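Local coordinates for RNA polymerase sigma-H factor (Fusobacterium nucleatum subsp. nucleatum, PDB 3MZY), which probably acts as a sigma-70 family initiation factor that directs RNA polymerase to specific promoter sites and is then released, at residues 13-18 against 119-124. Sequence-based numbering, arbitrary orientation.
Sequences LGLLKA and TYLIRG
Leu15 of helix 8-21 meets Leu121, in the last turn of helix 112-121, and the neighbouring Ile122 through apolar contacts alone. Each methyl of its fork takes one partner: CD1 of Leu15 lies 4.0 Å from CD2 of Leu121, and CD2 of Leu15 lies 4.2 Å from CG2 of Ile122. The CB of Leu15 points toward 119-124, and CG lies opposite the backbone N (chi1 171°), which brings both methyls to the contact; Leu121 is extended in the same way, and the two side chains cross at about a right angle. Ile122 offers its CG2 branch, while CD1 leads away from Leu15, and its side chain also packs on Val8 and Ile12 of helix 8-21. Ile37 of helix 29-50 touches both leucines, and Phe102 of helix 91-109 also touches Leu15.

Ile122 sits in a type I turn from Leu121 to Gly124, closed by Gly124 N to Leu121 O at 3.0 Å. Separately, Arg123 NH1 bonds to Thr119 O at 3.0 Å, tilted 18° from the carbonyl plane.

Gly124, at positive phi, is the C-prime residue of a Schellman motif ending helix 112-121. The contact thus joins a capped helix end to a helix of sigma-70 region 2 within a buried, all-helical core.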
loop_
_atom_site.group_PDB
_atom_site.type_symbol
_atom_site.label_atom_id
_atom_site.label_comp_id
_atom_site.label_asym_id
_atom_site.label_seq_id
_atom_site.Cartn_x
_atom_site.Cartn_y
_atom_site.Cartn_z
ATOM N N LEU A 13 3.204 0.110 4.969
ATOM C CA LEU A 13 3.269 -1.178 5.653
ATOM C C LEU A 13 1.919 -1.886 5.474
ATOM O O LEU A 13 1.874 -3.048 5.037
ATOM C CB LEU A 13 3.560 -0.990 7.151
ATOM C CG LEU A 13 4.322 -2.034 7.975
ATOM C CD1 LEU A 13 3.703 -2.113 9.375
ATOM C CD2 LEU A 13 4.391 -3.441 7.335
ATOM N N GLY A 14 0.838 -1.163 5.812
ATOM C CA GLY A 14 -0.543 -1.630 5.642
ATOM C C GLY A 14 -0.766 -2.225 4.264
ATOM O O GLY A 14 -1.331 -3.312 4.148
ATOM N N LEU A 15 -0.287 -1.535 3.230
ATOM C CA LEU A 15 -0.462 -1.969 1.861
ATOM C C LEU A 15 0.317 -3.251 1.558
ATOM O O LEU A 15 -0.219 -4.169 0.931
ATOM C CB LEU A 15 -0.067 -0.857 0.873
ATOM C CG LEU A 15 0.006 -1.208 -0.626
ATOM C CD1 LEU A 15 -1.371 -1.484 -1.214
ATOM C CD2 LEU A 15 0.687 -0.120 -1.437
ATOM N N LEU A 16 1.587 -3.284 1.974
ATOM C CA LEU A 16 2.448 -4.445 1.834
ATOM C C LEU A 16 1.852 -5.672 2.514
ATOM O O LEU A 16 2.008 -6.801 2.035
ATOM C CB LEU A 16 3.820 -4.134 2.431
ATOM C CG LEU A 16 5.042 -3.894 1.538
ATOM C CD1 LEU A 16 4.677 -3.364 0.159
ATOM C CD2 LEU A 16 6.001 -2.951 2.251
ATOM N N LYS A 17 1.188 -5.432 3.641
ATOM C CA LYS A 17 0.449 -6.465 4.364
ATOM C C LYS A 17 -0.750 -6.902 3.543
ATOM O O LYS A 17 -0.980 -8.096 3.366
ATOM C CB LYS A 17 -0.022 -5.942 5.726
ATOM C CG LYS A 17 0.997 -6.106 6.845
ATOM C CD LYS A 17 0.361 -5.882 8.210
ATOM C CE LYS A 17 1.414 -5.683 9.274
ATOM N NZ LYS A 17 0.792 -5.646 10.626
ATOM N N ALA A 18 -1.504 -5.923 3.039
ATOM C CA ALA A 18 -2.634 -6.185 2.161
ATOM C C ALA A 18 -2.240 -7.155 1.049
ATOM O O ALA A 18 -2.907 -8.165 0.833
ATOM C CB ALA A 18 -3.158 -4.884 1.572
ATOM N N THR A 119 -0.409 7.506 -3.718
ATOM C CA THR A 119 -0.398 8.625 -2.781
ATOM C C THR A 119 -1.649 8.647 -1.896
ATOM O O THR A 119 -1.556 8.840 -0.686
ATOM C CB THR A 119 -0.243 9.967 -3.557
ATOM O OG1 THR A 119 1.078 10.023 -4.127
ATOM C CG2 THR A 119 -0.480 11.188 -2.671
ATOM N N TYR A 120 -2.821 8.453 -2.481
ATOM C CA TYR A 120 -4.039 8.540 -1.664
ATOM C C TYR A 120 -4.393 7.246 -0.992
ATOM O O TYR A 120 -4.979 7.263 0.090
ATOM C CB TYR A 120 -5.215 9.116 -2.444
ATOM C CG TYR A 120 -4.903 10.523 -2.840
ATOM C CD1 TYR A 120 -4.468 10.826 -4.137
ATOM C CD2 TYR A 120 -4.976 11.563 -1.890
ATOM C CE1 TYR A 120 -4.155 12.136 -4.495
ATOM C CE2 TYR A 120 -4.661 12.881 -2.231
ATOM C CZ TYR A 120 -4.251 13.158 -3.526
ATOM O OH TYR A 120 -3.935 14.448 -3.857
ATOM N N LEU A 121 -3.999 6.145 -1.628
ATOM C CA LEU A 121 -4.221 4.822 -1.115
ATOM C C LEU A 121 -3.524 4.642 0.222
ATOM O O LEU A 121 -4.154 4.205 1.200
ATOM C CB LEU A 121 -3.705 3.794 -2.108
ATOM C CG LEU A 121 -4.064 2.325 -1.872
ATOM C CD1 LEU A 121 -5.585 2.098 -1.886
ATOM C CD2 LEU A 121 -3.367 1.467 -2.922
ATOM N N ILE A 122 -2.240 5.009 0.277
ATOM C CA ILE A 122 -1.466 4.859 1.510
ATOM C C ILE A 122 -1.842 5.857 2.592
ATOM O O ILE A 122 -1.420 5.709 3.738
ATOM C CB ILE A 122 0.082 4.862 1.269
ATOM C CG1 ILE A 122 0.575 6.275 0.903
ATOM C CG2 ILE A 122 0.458 3.748 0.286
ATOM C CD1 ILE A 122 2.012 6.386 0.344
ATOM N N ARG A 123 -2.646 6.856 2.247
ATOM C CA ARG A 123 -3.192 7.767 3.266
ATOM C C ARG A 123 -4.628 7.374 3.681
ATOM O O ARG A 123 -5.339 8.163 4.313
ATOM C CB ARG A 123 -3.122 9.223 2.786
ATOM C CG ARG A 123 -1.721 9.789 2.735
ATOM C CD ARG A 123 -1.654 11.075 1.897
ATOM N NE ARG A 123 -0.336 11.711 1.976
ATOM C CZ ARG A 123 0.774 11.277 1.362
ATOM N NH1 ARG A 123 0.763 10.175 0.605
ATOM N NH2 ARG A 123 1.915 11.944 1.509
ATOM N N GLY A 124 -5.059 6.170 3.289
ATOM C CA GLY A 124 -6.288 5.578 3.830
ATOM C C GLY A 124 -7.582 6.048 3.188
ATOM O O GLY A 124 -8.664 5.997 3.814
#